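Local coordinates for protein cellulase (Soil metagenome, PDB 5I2U) that probably hydrolyses the beta-1,4 linkages of cellulose, as a halotolerant family 5 glycoside hydrolase with a TIM-barrel fold, at residues 44-49 / 216-221; 167-172 / 207-212; 199-204 / 226-231. All blocks are in the same frame, centred on the assembly; numbering follows the deposited sequence.

How the contacts relate
From the N terminus, the hairpin carrying 44-49 precedes the first barrel strand, and contact 1 closes the longest loop, 166 residues between its segments, by meeting the start of strand 217-224. Contact 2 lies within that span: it joins the start of helix 169-186 to the turn after helix 203-208. Contact 3 begins inside the loop of contact 2 at 199-204 and ends beyond contact 1 at 226-231, so it crosses both. Tyr-219 of contact 1 reaches Trp-169 and the backbone N of Ile-211 in contact 2, while Thr-220 and Met-221 pack on Asp-200 and Leu-203 of contact 3. Strand 217-224 thus joins the hairpin to the helix ends and connections of contacts 2 and 3.

Contact 1 (44-49 / 216-221); sequences TQLSNE and NIMYTM
Thr-44 and Met-218 mark the nearest backbone approach, their CA atoms 7.9 Å apart, too far for strand pairing, and no hydrogen bond joins the two segments. Residues 45-47 belong to a small antiparallel hairpin with 40-42, whereas 217-221 is the first part of a parallel barrel strand. Met-218 spans the gap. Its CB points toward the hairpin, CG stands anti to the carbonyl carbon (chi1 -48°), and a bend at chi3 (82°) turns the methyl group toward Thr-44. CE ends 3.6 Å from the carbonyl O of Thr-44, a van der Waals contact of methyl with oxygen. The same methyl lies 3.9 Å from CB of Leu-46, and SD of Met-218 is 4.0 Å from CD1 of Leu-46. The two side chains cross at about a right angle, so thioether and methyl rest against the base and one branch of the leucine. Within the hairpin, Ser-47 OG bonds Gln-45 O at 2.7 Å from above the carbonyl plane. Gln-45 NE2 bonds Leu-46 O at 3.0 Å, lying in the carbonyl plane on a lone pair (N-H...O 148°). Phe-247 of the adjacent strand 246-252 packs on both Leu-46 and Met-218, and Val-41 on Met-218. This placement is consistent with the hairpin covering the N-terminal mouth of the TIM barrel. With only apolar and methyl-to-oxygen contacts across 114 Å² of buried surface, the join between 44-49 and 216-221 depends on shape and burial, while Asn-216 OD1 hydrogen-bonds Val-41 N of the partner strand 40-42.

Contact 2 (167-172 / 207-212); sequences FEWEEV and AEDPIR
Trp-169, in the first turn of helix 169-186 just after the N-cap residue Glu-168, meets Asp-209, the first residue to leave helical phi/psi after helix 203-208; a helix start therefore faces a helix end. One hydrogen bond carries the contact: Trp-169 NE1 donates to the backbone O of Asp-209 at 2.7 Å, with an N-H...O angle of 163°. The oxygen sits at the indole edge, in the ring plane, but the donor comes from 35° above the carbonyl plane and so is not on a lone pair. CG of Trp-169 is anti to the backbone N (chi1 163°), carrying the indole toward Asp-209, and the turn about CB-CG presents NE1 to the oxygen. The carboxylate of Asp-209 stands nearly perpendicular to the indole. Its OD2 lies 3.8 Å from CD1 of Trp-169, and CB of Asp-209 is 3.7 Å from NE1 of Trp-169, so the aspartate lies beside the N-H corner. The stronger partner of the carboxylate is Lys-173, one turn further along helix 169-186, which forms a salt bridge with OD1; Arg-212 NH1 approaches the same OD1 of Asp-209 only at a long 3.7 Å. Trp-169 also packs on Leu-205 and Val-206 of helix 203-208 and on Pro-197. Beyond the turn, Ile-211 lies on helix 169-186 and its N is bonded by Tyr-219 OH, tying the chain after helix 203-208 both to helix 169-186 and to strand 217-224.

Contact 3 (199-204 / 226-231); sequences WDQDLH and ATHEAW
Gln-201 reaches His-228 and Trp-231 through an almost fully extended chain: CG lies anti to the carbonyl carbon (chi1 -66°), and the chain stays straight to the amide. Trp-231 holds CG between its backbone N and carbonyl carbon (chi1 60°), which, with the ring's turn about CB-CG, brings the six-membered end to the glutamine. There CH2 of Trp-231 meets Gln-201 OE1 at 3.5 Å, the oxygen at the ring edge and near its plane, with the amide plane steeply inclined to the indole. On the amide's nitrogen branch, Gln-201 NE2 stands 3.1 Å from His-228 NE2, approaching the imidazole obliquely with the two planes 67° apart. In the TIM barrel these segments follow two adjacent strands, 192-194 and 217-224, at their C-terminal ends, so the amide bridges consecutive beta-alpha connections. Replacing Gln-201 with an alanine would probably leave the imidazole tip and the indole edge without their shared amide neighbour and open a gap between the connections. Guanidinium NH1 of Arg-235 on helix 230-241 hydrogen-bonds Gln-201 O, the carbonyl opening the inverse gamma turn centred on Asp-202. Tyr-270 OH bonds His-228 O, and His-228 ND1 has a weak bond with Tyr-224 N.

Contact 1 (44-49 / 216-221)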
loop_
_atom_site.group_PDB
_atom_site.type_symbol
_atom_site.label_atom_id
_atom_site.label_comp_id
_atom_site.label_asym_id
_atom_site.label_seq_id
_atom_site.Cartn_x
_atom_site.Cartn_y
_atom_site.Cartn_z
ATOM N N THR A 44 -13.882 7.813 9.753
ATOM C CA THR A 44 -13.275 7.266 8.536
ATOM C C THR A 44 -11.885 7.840 8.235
ATOM O O THR A 44 -11.195 7.336 7.358
ATOM C CB THR A 44 -14.174 7.553 7.319
ATOM O OG1 THR A 44 -14.257 8.973 7.113
ATOM C CG2 THR A 44 -15.566 6.948 7.534
ATOM N N GLN A 45 -11.477 8.883 8.951
ATOM C CA GLN A 45 -10.366 9.706 8.524
ATOM C C GLN A 45 -9.071 9.275 9.189
ATOM O O GLN A 45 -8.950 9.313 10.415
ATOM C CB GLN A 45 -10.653 11.186 8.837
ATOM C CG GLN A 45 -9.584 12.171 8.376
ATOM C CD GLN A 45 -9.309 12.067 6.885
ATOM O OE1 GLN A 45 -10.246 12.066 6.074
ATOM N NE2 GLN A 45 -8.026 11.969 6.511
ATOM N N LEU A 46 -8.096 8.881 8.371
ATOM C CA LEU A 46 -6.732 8.632 8.849
ATOM C C LEU A 46 -6.210 9.939 9.407
ATOM O O LEU A 46 -6.316 10.963 8.746
ATOM C CB LEU A 46 -5.842 8.163 7.701
ATOM C CG LEU A 46 -4.368 7.922 8.037
ATOM C CD1 LEU A 46 -4.210 6.733 8.979
ATOM C CD2 LEU A 46 -3.579 7.708 6.762
ATOM N N SER A 47 -5.678 9.910 10.631
ATOM C CA SER A 47 -5.310 11.143 11.362
ATOM C C SER A 47 -3.978 10.992 12.104
ATOM O O SER A 47 -3.515 9.868 12.309
ATOM C CB SER A 47 -6.434 11.528 12.348
ATOM O OG SER A 47 -7.744 11.342 11.781
ATOM N N ASN A 48 -3.382 12.120 12.521
ATOM C CA ASN A 48 -2.136 12.124 13.326
ATOM C C ASN A 48 -2.381 12.035 14.835
ATOM O O ASN A 48 -3.552 11.970 15.273
ATOM C CB ASN A 48 -1.236 13.324 12.977
ATOM C CG ASN A 48 -1.831 14.696 13.347
ATOM O OD1 ASN A 48 -2.684 14.841 14.227
ATOM N ND2 ASN A 48 -1.330 15.724 12.679
ATOM N N GLU A 49 -1.296 12.006 15.618
ATOM C CA GLU A 49 -1.366 12.026 17.090
ATOM C C GLU A 49 -2.341 13.076 17.629
ATOM O O GLU A 49 -3.139 12.779 18.513
ATOM C CB GLU A 49 0.023 12.259 17.718
ATOM C CG GLU A 49 0.749 10.977 18.068
ATOM C CD GLU A 49 2.184 11.182 18.549
ATOM O OE1 GLU A 49 2.504 12.236 19.132
ATOM O OE2 GLU A 49 2.997 10.252 18.357
ATOM N N ASN A 216 -8.249 1.514 14.797
ATOM C CA ASN A 216 -7.133 1.810 13.900
ATOM C C ASN A 216 -6.947 0.795 12.775
ATOM O O ASN A 216 -5.836 0.335 12.505
ATOM C CB ASN A 216 -5.836 2.001 14.703
ATOM C CG ASN A 216 -5.811 3.298 15.460
ATOM O OD1 ASN A 216 -6.720 4.122 15.352
ATOM N ND2 ASN A 216 -4.772 3.487 16.255
ATOM N N ILE A 217 -8.057 0.431 12.147
ATOM C CA ILE A 217 -8.005 -0.296 10.895
ATOM C C ILE A 217 -8.654 0.528 9.787
ATOM O O ILE A 217 -9.506 1.386 10.056
ATOM C CB ILE A 217 -8.613 -1.714 10.983
ATOM C CG1 ILE A 217 -10.143 -1.698 10.998
ATOM C CG2 ILE A 217 -8.064 -2.447 12.200
ATOM C CD1 ILE A 217 -10.736 -3.012 10.531
ATOM N N MET A 218 -8.211 0.271 8.554
ATOM C CA MET A 218 -8.857 0.791 7.350
ATOM C C MET A 218 -8.959 -0.315 6.327
ATOM O O MET A 218 -8.271 -1.332 6.409
ATOM C CB MET A 218 -8.078 1.961 6.772
ATOM C CG MET A 218 -7.696 3.007 7.805
ATOM S SD MET A 218 -6.881 4.432 7.081
ATOM C CE MET A 218 -8.291 5.387 6.491
ATOM N N TYR A 219 -9.845 -0.104 5.368
ATOM C CA TYR A 219 -10.078 -1.056 4.298
ATOM C C TYR A 219 -9.433 -0.553 3.009
ATOM O O TYR A 219 -9.477 0.643 2.717
ATOM C CB TYR A 219 -11.577 -1.275 4.141
ATOM C CG TYR A 219 -12.191 -1.861 5.396
ATOM C CD1 TYR A 219 -12.216 -3.243 5.605
ATOM C CD2 TYR A 219 -12.697 -1.034 6.401
ATOM C CE1 TYR A 219 -12.773 -3.775 6.751
ATOM C CE2 TYR A 219 -13.263 -1.561 7.555
ATOM C CZ TYR A 219 -13.298 -2.929 7.726
ATOM O OH TYR A 219 -13.837 -3.457 8.880
ATOM N N THR A 220 -8.809 -1.458 2.255
ATOM C CA THR A 220 -8.096 -1.041 1.072
ATOM C C THR A 220 -9.008 -0.999 -0.127
ATOM O O THR A 220 -10.049 -1.680 -0.179
ATOM C CB THR A 220 -6.827 -1.869 0.803
ATOM O OG1 THR A 220 -7.170 -3.239 0.613
ATOM C CG2 THR A 220 -5.847 -1.734 1.969
ATOM N N MET A 221 -8.624 -0.153 -1.077
ATOM C CA MET A 221 -9.238 -0.124 -2.396
ATOM C C MET A 221 -8.121 0.021 -3.403
ATOM O O MET A 221 -7.228 0.830 -3.197
ATOM C CB MET A 221 -10.238 1.035 -2.503
ATOM C CG MET A 221 -11.103 1.003 -3.753
ATOM S SD MET A 221 -10.394 1.850 -5.186
ATOM C CE MET A 221 -10.614 3.562 -4.704
#

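Contact 2 (167-172 / 207-212)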
loop_
_atom_site.group_PDB
_atom_site.type_symbol
_atom_site.label_atom_id
_atom_site.label_comp_id
_atom_site.label_asym_id
_atom_site.label_seq_id
_atom_site.Cartn_x
_atom_site.Cartn_y
_atom_site.Cartn_z
ATOM N N PHE A 167 -13.220 -14.930 -3.550
ATOM C CA PHE A 167 -13.613 -15.303 -2.196
ATOM C C PHE A 167 -14.887 -14.550 -1.863
ATOM O O PHE A 167 -15.176 -13.506 -2.458
ATOM C CB PHE A 167 -12.551 -14.892 -1.172
ATOM C CG PHE A 167 -11.250 -15.631 -1.299
ATOM C CD1 PHE A 167 -10.251 -15.159 -2.136
ATOM C CD2 PHE A 167 -11.008 -16.770 -0.549
ATOM C CE1 PHE A 167 -9.038 -15.832 -2.247
ATOM C CE2 PHE A 167 -9.801 -17.453 -0.648
ATOM C CZ PHE A 167 -8.811 -16.983 -1.502
ATOM N N GLU A 168 -15.640 -15.091 -0.913
ATOM C CA GLU A 168 -16.738 -14.366 -0.299
ATOM C C GLU A 168 -16.116 -13.471 0.776
ATOM O O GLU A 168 -15.113 -13.838 1.392
ATOM C CB GLU A 168 -17.774 -15.328 0.308
ATOM C CG GLU A 168 -19.232 -14.950 -0.035
ATOM C CD GLU A 168 -19.504 -15.062 -1.525
ATOM O OE1 GLU A 168 -19.170 -16.125 -2.091
ATOM O OE2 GLU A 168 -20.016 -14.082 -2.132
ATOM N N TRP A 169 -16.712 -12.307 1.005
ATOM C CA TRP A 169 -16.221 -11.377 2.020
ATOM C C TRP A 169 -16.121 -12.022 3.406
ATOM O O TRP A 169 -15.172 -11.750 4.141
ATOM C CB TRP A 169 -17.088 -10.109 2.070
ATOM C CG TRP A 169 -16.915 -9.297 3.327
ATOM C CD1 TRP A 169 -17.885 -8.992 4.237
ATOM C CD2 TRP A 169 -15.698 -8.722 3.829
ATOM N NE1 TRP A 169 -17.352 -8.255 5.268
ATOM C CE2 TRP A 169 -16.011 -8.081 5.049
ATOM C CE3 TRP A 169 -14.372 -8.695 3.373
ATOM C CZ2 TRP A 169 -15.047 -7.408 5.814
ATOM C CZ3 TRP A 169 -13.408 -8.025 4.138
ATOM C CH2 TRP A 169 -13.754 -7.392 5.344
ATOM N N GLU A 170 -17.091 -12.872 3.752
ATOM C CA GLU A 170 -17.093 -13.586 5.043
ATOM C C GLU A 170 -15.782 -14.339 5.311
ATOM O O GLU A 170 -15.256 -14.300 6.424
ATOM C CB GLU A 170 -18.284 -14.558 5.143
ATOM N N GLU A 171 -15.263 -15.024 4.295
ATOM C CA GLU A 171 -14.009 -15.784 4.425
ATOM C C GLU A 171 -12.783 -14.866 4.633
ATOM O O GLU A 171 -11.833 -15.228 5.350
ATOM C CB GLU A 171 -13.807 -16.664 3.195
ATOM C CG GLU A 171 -12.691 -17.690 3.325
ATOM C CD GLU A 171 -12.608 -18.637 2.136
ATOM O OE1 GLU A 171 -13.472 -18.576 1.228
ATOM O OE2 GLU A 171 -11.662 -19.451 2.101
ATOM N N VAL A 172 -12.824 -13.690 4.005
ATOM C CA VAL A 172 -11.761 -12.708 4.127
ATOM C C VAL A 172 -11.863 -11.969 5.466
ATOM O O VAL A 172 -10.847 -11.615 6.062
ATOM C CB VAL A 172 -11.765 -11.706 2.937
ATOM C CG1 VAL A 172 -10.644 -10.674 3.087
ATOM C CG2 VAL A 172 -11.617 -12.449 1.611
ATOM N N ALA A 207 -19.155 -2.799 3.724
ATOM C CA ALA A 207 -20.138 -1.852 4.281
ATOM C C ALA A 207 -21.280 -2.558 5.019
ATOM O O ALA A 207 -21.657 -2.145 6.115
ATOM C CB ALA A 207 -20.694 -0.956 3.179
ATOM N N GLU A 208 -21.775 -3.646 4.426
ATOM C CA GLU A 208 -22.852 -4.457 5.000
ATOM C C GLU A 208 -22.455 -5.319 6.208
ATOM O O GLU A 208 -23.293 -5.580 7.065
ATOM C CB GLU A 208 -23.473 -5.340 3.912
ATOM C CG GLU A 208 -24.412 -4.577 2.989
ATOM C CD GLU A 208 -25.712 -4.207 3.688
ATOM O OE1 GLU A 208 -26.468 -5.139 4.059
ATOM O OE2 GLU A 208 -25.969 -2.993 3.878
ATOM N N ASP A 209 -21.187 -5.734 6.275
ATOM C CA ASP A 209 -20.686 -6.652 7.302
ATOM C C ASP A 209 -19.241 -6.282 7.757
ATOM O O ASP A 209 -18.293 -7.045 7.530
ATOM C CB ASP A 209 -20.754 -8.079 6.723
ATOM C CG ASP A 209 -20.360 -9.170 7.719
ATOM O OD1 ASP A 209 -20.516 -8.992 8.951
ATOM O OD2 ASP A 209 -19.921 -10.236 7.248
ATOM N N PRO A 210 -19.064 -5.129 8.415
ATOM C CA PRO A 210 -17.709 -4.721 8.816
ATOM C C PRO A 210 -17.171 -5.469 10.021
ATOM O O PRO A 210 -17.936 -6.066 10.774
ATOM C CB PRO A 210 -17.880 -3.236 9.161
ATOM C CG PRO A 210 -19.289 -3.132 9.619
ATOM C CD PRO A 210 -20.058 -4.089 8.731
ATOM N N ILE A 211 -15.858 -5.383 10.219
ATOM C CA ILE A 211 -15.211 -5.927 11.412
ATOM C C ILE A 211 -15.506 -4.989 12.591
ATOM O O ILE A 211 -15.301 -3.783 12.499
ATOM C CB ILE A 211 -13.682 -6.064 11.230
ATOM C CG1 ILE A 211 -13.361 -6.956 10.023
ATOM C CG2 ILE A 211 -13.029 -6.658 12.474
ATOM C CD1 ILE A 211 -11.923 -6.880 9.556
ATOM N N ARG A 212 -15.956 -5.560 13.706
ATOM C CA ARG A 212 -16.411 -4.787 14.860
ATOM C C ARG A 212 -15.440 -4.918 16.019
ATOM O O ARG A 212 -14.592 -5.823 16.041
ATOM C CB ARG A 212 -17.796 -5.271 15.275
ATOM C CG ARG A 212 -18.857 -4.997 14.220
ATOM C CD ARG A 212 -20.134 -5.787 14.449
ATOM N NE ARG A 212 -21.192 -5.338 13.539
ATOM C CZ ARG A 212 -21.315 -5.681 12.254
ATOM N NH1 ARG A 212 -20.445 -6.509 11.660
ATOM N NH2 ARG A 212 -22.328 -5.190 11.545
#

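Contact 3 (199-204 / 226-231)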
loop_
_atom_site.group_PDB
_atom_site.type_symbol
_atom_site.label_atom_id
_atom_site.label_comp_id
_atom_site.label_asym_id
_atom_site.label_seq_id
_atom_site.Cartn_x
_atom_site.Cartn_y
_atom_site.Cartn_z
ATOM N N TRP A 199 -9.971 -7.951 -5.745
ATOM C CA TRP A 199 -8.831 -7.031 -5.792
ATOM C C TRP A 199 -9.128 -5.734 -5.057
ATOM O O TRP A 199 -8.877 -4.646 -5.566
ATOM C CB TRP A 199 -8.408 -6.814 -7.261
ATOM C CG TRP A 199 -8.235 -8.134 -7.950
ATOM C CD1 TRP A 199 -7.166 -8.977 -7.834
ATOM C CD2 TRP A 199 -9.189 -8.807 -8.790
ATOM N NE1 TRP A 199 -7.371 -10.107 -8.584
ATOM C CE2 TRP A 199 -8.605 -10.031 -9.182
ATOM C CE3 TRP A 199 -10.466 -8.482 -9.269
ATOM C CZ2 TRP A 199 -9.254 -10.939 -10.028
ATOM C CZ3 TRP A 199 -11.118 -9.379 -10.114
ATOM C CH2 TRP A 199 -10.508 -10.600 -10.485
ATOM N N ASP A 200 -9.669 -5.875 -3.849
ATOM C CA ASP A 200 -10.102 -4.745 -3.024
ATOM C C ASP A 200 -11.095 -3.818 -3.757
ATOM O O ASP A 200 -10.951 -2.592 -3.720
ATOM C CB ASP A 200 -8.906 -3.959 -2.488
ATOM C CG ASP A 200 -7.792 -4.862 -1.987
ATOM O OD1 ASP A 200 -8.072 -5.748 -1.146
ATOM O OD2 ASP A 200 -6.637 -4.687 -2.440
ATOM N N GLN A 201 -12.089 -4.417 -4.422
ATOM C CA GLN A 201 -13.207 -3.674 -5.035
ATOM C C GLN A 201 -14.544 -3.850 -4.305
ATOM O O GLN A 201 -15.444 -3.043 -4.494
ATOM C CB GLN A 201 -13.378 -4.078 -6.498
ATOM C CG GLN A 201 -12.206 -3.691 -7.397
ATOM C CD GLN A 201 -12.250 -4.361 -8.755
ATOM O OE1 GLN A 201 -13.306 -4.807 -9.206
ATOM N NE2 GLN A 201 -11.098 -4.460 -9.406
ATOM N N ASP A 202 -14.667 -4.863 -3.446
ATOM C CA ASP A 202 -15.949 -5.181 -2.801
ATOM C C ASP A 202 -16.138 -4.493 -1.454
ATOM O O ASP A 202 -16.466 -5.134 -0.464
ATOM C CB ASP A 202 -16.116 -6.695 -2.662
ATOM C CG ASP A 202 -16.180 -7.389 -3.997
ATOM O OD1 ASP A 202 -16.379 -6.693 -5.010
ATOM O OD2 ASP A 202 -16.028 -8.630 -4.049
ATOM N N LEU A 203 -15.979 -3.174 -1.447
ATOM C CA LEU A 203 -16.204 -2.370 -0.255
ATOM C C LEU A 203 -17.674 -2.343 0.155
ATOM O O LEU A 203 -17.977 -2.228 1.338
ATOM C CB LEU A 203 -15.715 -0.934 -0.473
ATOM C CG LEU A 203 -14.217 -0.717 -0.670
ATOM C CD1 LEU A 203 -13.982 0.731 -1.050
ATOM C CD2 LEU A 203 -13.428 -1.074 0.577
ATOM N N HIS A 204 -18.574 -2.384 -0.825
ATOM C CA HIS A 204 -20.017 -2.574 -0.584
ATOM C C HIS A 204 -20.384 -3.837 0.244
ATOM O O HIS A 204 -21.359 -3.803 1.000
ATOM C CB HIS A 204 -20.791 -2.567 -1.912
ATOM C CG HIS A 204 -20.622 -3.811 -2.731
ATOM N ND1 HIS A 204 -19.389 -4.371 -3.004
ATOM C CD2 HIS A 204 -21.532 -4.592 -3.355
ATOM C CE1 HIS A 204 -19.552 -5.452 -3.743
ATOM N NE2 HIS A 204 -20.843 -5.607 -3.971
ATOM N N ALA A 226 -7.126 3.278 -16.268
ATOM C CA ALA A 226 -7.503 2.985 -17.658
ATOM C C ALA A 226 -8.540 1.852 -17.793
ATOM O O ALA A 226 -9.047 1.620 -18.886
ATOM C CB ALA A 226 -6.262 2.672 -18.483
ATOM N N THR A 227 -8.817 1.139 -16.699
ATOM C CA THR A 227 -9.763 0.025 -16.687
ATOM C C THR A 227 -11.008 0.338 -15.864
ATOM O O THR A 227 -12.131 0.189 -16.353
ATOM C CB THR A 227 -9.100 -1.229 -16.096
ATOM O OG1 THR A 227 -7.884 -1.496 -16.803
ATOM C CG2 THR A 227 -10.019 -2.453 -16.193
ATOM N N HIS A 228 -10.801 0.768 -14.619
ATOM C CA HIS A 228 -11.875 0.878 -13.653
ATOM C C HIS A 228 -12.508 2.261 -13.750
ATOM O O HIS A 228 -11.880 3.274 -13.429
ATOM C CB HIS A 228 -11.357 0.558 -12.245
ATOM C CG HIS A 228 -10.825 -0.841 -12.110
ATOM N ND1 HIS A 228 -9.571 -1.126 -11.608
ATOM C CD2 HIS A 228 -11.372 -2.035 -12.437
ATOM C CE1 HIS A 228 -9.373 -2.432 -11.620
ATOM N NE2 HIS A 228 -10.450 -3.006 -12.124
ATOM N N GLU A 229 -13.759 2.276 -14.205
ATOM C CA GLU A 229 -14.510 3.506 -14.462
ATOM C C GLU A 229 -15.146 4.081 -13.179
ATOM O O GLU A 229 -14.814 3.647 -12.065
ATOM C CB GLU A 229 -15.551 3.235 -15.559
ATOM C CG GLU A 229 -14.906 2.839 -16.877
ATOM C CD GLU A 229 -15.896 2.613 -17.995
ATOM O OE1 GLU A 229 -17.108 2.427 -17.717
ATOM O OE2 GLU A 229 -15.439 2.608 -19.164
ATOM N N ALA A 230 -16.020 5.077 -13.340
ATOM C CA ALA A 230 -16.614 5.842 -12.227
ATOM C C ALA A 230 -17.327 5.036 -11.137
ATOM O O ALA A 230 -17.349 5.458 -9.987
ATOM C CB ALA A 230 -17.562 6.907 -12.782
ATOM N N TRP A 231 -17.897 3.886 -11.490
ATOM C CA TRP A 231 -18.588 3.037 -10.516
ATOM C C TRP A 231 -17.774 2.774 -9.234
ATOM O O TRP A 231 -18.317 2.873 -8.125
ATOM C CB TRP A 231 -19.036 1.715 -11.145
ATOM C CG TRP A 231 -17.944 0.843 -11.709
ATOM C CD1 TRP A 231 -17.460 0.855 -12.989
ATOM C CD2 TRP A 231 -17.227 -0.191 -11.023
ATOM N NE1 TRP A 231 -16.485 -0.097 -13.139
ATOM C CE2 TRP A 231 -16.318 -0.754 -11.948
ATOM C CE3 TRP A 231 -17.261 -0.696 -9.714
ATOM C CZ2 TRP A 231 -15.445 -1.798 -11.606
ATOM C CZ3 TRP A 231 -16.391 -1.736 -9.373
ATOM C CH2 TRP A 231 -15.500 -2.274 -10.321
#